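Local coordinates for protein intracellular exo-alpha-(1->5)-L-arabinofuranosidase (Bifidobacterium longum, PDB 2Y2W) that hydrolyses terminal non-reducing alpha-L-arabinofuranosyl units, cleaving alpha-(1->5) bonds in arabinans and acting on wheat arabinoxylan, in plant cell wall degradation, at residues Tyr286-Gly291 with Val343-Lys348; Glu377-Ala382 with Tyr524-Ala529. One frame throughout, in Å; residues are numbered along the deposited sequence.

How the contacts relate
Contact 1 lies where two neighbouring barrel strands, 280-287 and 335-341, run out into their loops; it holds Tyr286 and Trp344, which by similarity bind arabinofuranose and serve substrate recognition, respectively. Contact 2 lies farther from the centre of the chain, with its centre about 13 Å from that of contact 1. The two touch through residues 377-382: Tyr380 OH lies 2.6 Å from Val343 O and Asp378 OD2 lies 3.0 Å from Tyr345 N, both probable hydrogen bonds to the residues that flank Trp344 in sequence. Contact 2 is consistent with a second shell behind Trp344, the side chain of Tyr380 coming within about 5 Å of that of Trp344 and about 7 Å of that of Tyr286.

Contact 1 (Tyr286-Gly291 with Val343-Lys348); sequences YYFDRG and VWYSDK
Tyr286 turns CG anti to its carbonyl carbon (chi1 -70°) and Trp344 turns CG anti to its backbone N (chi1 171°), which starts the two rings toward each other. They meet edge to face: Trp344 CE3 stands over the centre of the tyrosine ring, 3.7 Å from Tyr286 CG, and the planes are 78° apart. Trp344 CB also packs against Tyr286 CD1, at 3.6 Å. At the far end of the tyrosine side chain, OH hydrogen-bonds Glu340 OE1, the nucleophile by similarity.

Two residues on, Phe288 packs against residues 344-347. Its CB sits over the face of the Tyr345 ring, 3.8 Å from the centroid, in a CH-pi contact, while the two rings themselves lie oblique. Ser346 N lies over the phenylalanine ring centre, and Ser346 OG approaches Phe288 CE1 at 3.3 Å. Asp289 CB reaches Tyr345 OH at 3.5 Å; that hydroxyl is hydrogen-bonded to Asp384, and Asp289 OD1 to Ser299.

The backbones join through Trp344 N, which donates to Tyr287 O at 3.0 Å. Val343 CA also approaches Tyr287 O, in a CA-H...O contact.

Tyr287 and Val343 thus form a parallel bridge, which carries the pairing of adjacent strands to the C-terminal rim of an eight-stranded beta/alpha barrel, where family 51 glycosidases of clan GH-A have their active site.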
# COMPACT_ATOMS: atom_id res chain seq x y z
N TYR D 286 9.49 9.80 27.45
CA TYR D 286 9.54 11.21 27.84
C TYR D 286 8.93 11.41 29.22
O TYR D 286 7.96 10.74 29.59
CB TYR D 286 8.80 12.08 26.82
CG TYR D 286 9.47 12.21 25.47
CD1 TYR D 286 10.57 13.06 25.29
CD2 TYR D 286 8.99 11.52 24.36
CE1 TYR D 286 11.19 13.19 24.05
CE2 TYR D 286 9.59 11.65 23.11
CZ TYR D 286 10.69 12.48 22.96
OH TYR D 286 11.29 12.61 21.73
N TYR D 287 9.50 12.34 29.99
CA TYR D 287 9.03 12.62 31.35
C TYR D 287 9.04 14.11 31.66
O TYR D 287 9.89 14.85 31.16
CB TYR D 287 9.90 11.89 32.38
CG TYR D 287 10.07 10.41 32.10
CD1 TYR D 287 9.08 9.49 32.46
CD2 TYR D 287 11.22 9.93 31.48
CE1 TYR D 287 9.24 8.14 32.21
CE2 TYR D 287 11.39 8.58 31.23
CZ TYR D 287 10.39 7.69 31.59
OH TYR D 287 10.56 6.34 31.34
N PHE D 288 8.08 14.55 32.48
CA PHE D 288 8.00 15.95 32.93
C PHE D 288 7.25 16.09 34.25
O PHE D 288 6.59 15.16 34.70
CB PHE D 288 7.40 16.85 31.84
CG PHE D 288 5.93 16.64 31.59
CD1 PHE D 288 5.48 15.53 30.87
CD2 PHE D 288 4.99 17.56 32.04
CE1 PHE D 288 4.12 15.34 30.62
CE2 PHE D 288 3.63 17.38 31.80
CZ PHE D 288 3.20 16.27 31.09
N ASP D 289 7.37 17.27 34.86
CA ASP D 289 6.65 17.59 36.09
C ASP D 289 5.23 18.04 35.75
O ASP D 289 5.03 19.14 35.23
CB ASP D 289 7.39 18.68 36.88
CG ASP D 289 6.77 18.95 38.25
OD1 ASP D 289 6.09 18.06 38.80
OD2 ASP D 289 6.97 20.07 38.77
N ARG D 290 4.26 17.17 36.04
CA ARG D 290 2.86 17.40 35.66
C ARG D 290 2.19 18.55 36.41
O ARG D 290 1.20 19.10 35.94
CB ARG D 290 2.04 16.11 35.81
CG ARG D 290 2.43 15.01 34.83
CD ARG D 290 1.43 13.86 34.85
NE ARG D 290 2.00 12.63 34.30
CZ ARG D 290 1.97 12.28 33.02
NH1 ARG D 290 1.39 13.06 32.12
NH2 ARG D 290 2.53 11.14 32.63
N GLY D 291 2.75 18.90 37.56
CA GLY D 291 2.25 20.03 38.34
C GLY D 291 3.29 21.12 38.49
O GLY D 291 3.44 21.70 39.57
N VAL D 343 13.63 14.62 29.15
CA VAL D 343 12.60 15.43 29.78
C VAL D 343 11.92 16.32 28.74
O VAL D 343 12.59 17.08 28.05
CB VAL D 343 13.18 16.28 30.94
CG1 VAL D 343 12.14 17.27 31.46
CG2 VAL D 343 13.66 15.39 32.07
N TRP D 344 10.60 16.21 28.64
CA TRP D 344 9.80 17.06 27.75
C TRP D 344 8.43 17.40 28.35
O TRP D 344 7.62 16.51 28.60
CB TRP D 344 9.65 16.41 26.37
CG TRP D 344 8.67 17.08 25.43
CD1 TRP D 344 8.40 18.42 25.34
CD2 TRP D 344 7.86 16.45 24.43
NE1 TRP D 344 7.46 18.65 24.37
CE2 TRP D 344 7.11 17.46 23.79
CE3 TRP D 344 7.69 15.12 24.02
CZ2 TRP D 344 6.20 17.19 22.76
CZ3 TRP D 344 6.79 14.85 22.99
CH2 TRP D 344 6.06 15.88 22.38
N TYR D 345 8.20 18.69 28.55
CA TYR D 345 6.91 19.20 29.02
C TYR D 345 5.92 19.23 27.85
O TYR D 345 5.79 20.23 27.15
CB TYR D 345 7.08 20.59 29.65
CG TYR D 345 7.76 20.55 31.01
CD1 TYR D 345 9.15 20.63 31.12
CD2 TYR D 345 7.01 20.42 32.18
CE1 TYR D 345 9.78 20.59 32.36
CE2 TYR D 345 7.63 20.37 33.42
CZ TYR D 345 9.01 20.46 33.51
OH TYR D 345 9.61 20.41 34.75
N SER D 346 5.24 18.10 27.66
CA SER D 346 4.40 17.87 26.49
C SER D 346 3.00 18.50 26.57
O SER D 346 2.24 18.46 25.59
CB SER D 346 4.30 16.37 26.19
OG SER D 346 3.93 15.64 27.34
N ASP D 347 2.67 19.08 27.72
CA ASP D 347 1.39 19.76 27.91
C ASP D 347 1.26 21.03 27.06
O ASP D 347 0.15 21.40 26.66
CB ASP D 347 1.12 20.05 29.39
CG ASP D 347 2.28 20.77 30.07
OD1 ASP D 347 3.43 20.66 29.61
OD2 ASP D 347 2.02 21.44 31.09
N LYS D 348 2.39 21.68 26.80
CA LYS D 348 2.44 22.87 25.94
C LYS D 348 2.07 22.52 24.49
O LYS D 348 1.38 23.29 23.82
CB LYS D 348 3.83 23.52 25.99
CG LYS D 348 4.12 24.40 27.21
CD LYS D 348 4.33 23.58 28.49
CE LYS D 348 4.91 24.42 29.62
NZ LYS D 348 6.40 24.46 29.59

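Contact 2 (Glu377-Ala382 with Tyr524-Ala529); sequences EDIYTA and YRTNTA
One backbone hydrogen bond joins the segments: Ala382 N donates to Arg525 O at 3.0 Å. The same oxygen accepts a CA-H...O contact from Thr381 CA at 3.4 Å. Ala382 is the first residue of helix 382-397, so this carbonyl meets an N-H at the amino end of the helix.

Side-chain polar bonds stay within a segment or go to its surroundings. Thr381 occupies the N-cap position, and its OG1 caps a backbone N just beyond the segment. Thr526 OG1 donates to Tyr524 O at 3.1 Å, from above the carbonyl plane, bridging two residues back. Tyr380 N and Asp378 O both bond the Gln428 amide side chain, and Arg525 forms a salt bridge with Glu520.

Van der Waals contact centres on the two threonines, whose side chains cross obliquely. Thr381 CG2, anti to its carbonyl carbon, lies 3.4 Å from Thr526 OG1 and 3.5 Å from Tyr524 O, against the two ends of that threonine bond. Thr526 CG2, anti to its backbone N, lies against Tyr380 O; its modelled approach to Ile379 CG2 is too close to be trusted. Ile379 CG2 also lies 3.4 Å from Asn527 O. An alanine at Thr526 would probably leave Tyr524 O without its hydroxyl donor and open a gap beside Thr381 CG2 and Tyr380 O.

With a single backbone hydrogen bond between the segments and methyl groups set against oxygen atoms, the chemistry implies a small join in which side chains add van der Waals contact but no hydrogen bond across, each loop probably being held chiefly by its capping and outside partners.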
# COMPACT_ATOMS: atom_id res chain seq x y z
N GLU D 377 10.88 24.53 22.93
CA GLU D 377 12.12 25.07 23.48
C GLU D 377 12.07 25.16 25.01
O GLU D 377 12.11 26.25 25.58
CB GLU D 377 12.45 26.43 22.85
CG GLU D 377 12.89 26.34 21.39
CD GLU D 377 13.49 27.64 20.87
OE1 GLU D 377 13.58 28.63 21.63
OE2 GLU D 377 13.86 27.67 19.67
N ASP D 378 11.99 23.99 25.64
CA ASP D 378 11.89 23.91 27.10
C ASP D 378 13.15 24.42 27.78
O ASP D 378 14.27 24.09 27.36
CB ASP D 378 11.60 22.47 27.53
CG ASP D 378 10.17 22.04 27.24
OD1 ASP D 378 9.31 22.91 26.99
OD2 ASP D 378 9.90 20.82 27.27
N ILE D 379 12.96 25.23 28.81
CA ILE D 379 14.06 25.80 29.58
C ILE D 379 14.21 24.98 30.86
O ILE D 379 13.34 25.00 31.73
CB ILE D 379 13.83 27.31 29.90
CG1 ILE D 379 13.16 28.04 28.72
CG2 ILE D 379 15.14 27.99 30.25
CD1 ILE D 379 14.06 28.28 27.50
N TYR D 380 15.31 24.23 30.95
CA TYR D 380 15.45 23.17 31.94
C TYR D 380 15.83 23.64 33.34
O TYR D 380 16.75 24.45 33.51
CB TYR D 380 16.44 22.11 31.46
CG TYR D 380 15.91 21.23 30.35
CD1 TYR D 380 14.80 20.40 30.55
CD2 TYR D 380 16.53 21.21 29.10
CE1 TYR D 380 14.32 19.59 29.53
CE2 TYR D 380 16.05 20.40 28.08
CZ TYR D 380 14.95 19.59 28.30
OH TYR D 380 14.48 18.79 27.30
N THR D 381 15.12 23.11 34.33
CA THR D 381 15.35 23.42 35.73
C THR D 381 16.38 22.47 36.32
O THR D 381 16.69 21.43 35.73
CB THR D 381 14.05 23.30 36.55
OG1 THR D 381 13.54 21.96 36.44
CG2 THR D 381 13.00 24.28 36.05
N ALA D 382 16.91 22.83 37.49
CA ALA D 382 17.86 21.99 38.22
C ALA D 382 17.32 20.59 38.45
O ALA D 382 18.08 19.62 38.43
CB ALA D 382 18.24 22.64 39.54
N TYR D 524 13.87 24.70 40.94
CA TYR D 524 13.24 25.26 39.75
C TYR D 524 14.12 26.33 39.10
O TYR D 524 13.70 27.00 38.15
CB TYR D 524 11.86 25.85 40.10
CG TYR D 524 10.88 24.83 40.65
CD1 TYR D 524 10.86 24.51 42.01
CD2 TYR D 524 9.96 24.20 39.81
CE1 TYR D 524 9.96 23.58 42.51
CE2 TYR D 524 9.06 23.26 40.30
CZ TYR D 524 9.06 22.96 41.66
OH TYR D 524 8.17 22.04 42.16
N ARG D 525 15.35 26.48 39.61
CA ARG D 525 16.30 27.45 39.07
C ARG D 525 16.83 26.98 37.72
O ARG D 525 17.07 25.78 37.52
CB ARG D 525 17.45 27.70 40.05
CG ARG D 525 18.07 29.09 39.92
CD ARG D 525 18.58 29.61 41.27
NE ARG D 525 20.01 29.40 41.46
CZ ARG D 525 20.95 30.28 41.12
NH1 ARG D 525 20.63 31.44 40.56
NH2 ARG D 525 22.23 30.00 41.34
N THR D 526 17.01 27.92 36.80
CA THR D 526 17.21 27.60 35.40
C THR D 526 18.29 28.45 34.74
O THR D 526 18.47 29.62 35.08
CB THR D 526 15.88 27.75 34.62
OG1 THR D 526 14.86 26.96 35.25
CG2 THR D 526 16.02 27.30 33.19
N ASN D 527 19.03 27.84 33.81
CA ASN D 527 19.92 28.57 32.91
C ASN D 527 19.13 29.22 31.78
O ASN D 527 18.34 28.56 31.12
CB ASN D 527 20.99 27.64 32.34
CG ASN D 527 22.04 27.23 33.36
OD1 ASN D 527 22.37 28.00 34.27
ND2 ASN D 527 22.57 26.03 33.21
N THR D 528 19.35 30.52 31.58
CA THR D 528 18.63 31.28 30.55
C THR D 528 19.60 31.94 29.58
O THR D 528 20.80 32.01 29.85
CB THR D 528 17.70 32.35 31.18
OG1 THR D 528 18.47 33.23 32.00
CG2 THR D 528 16.60 31.70 32.01
N ALA D 529 19.08 32.43 28.46
CA ALA D 529 19.90 33.13 27.46
C ALA D 529 20.63 34.34 28.06
O ALA D 529 21.71 34.71 27.60
CB ALA D 529 19.04 33.56 26.28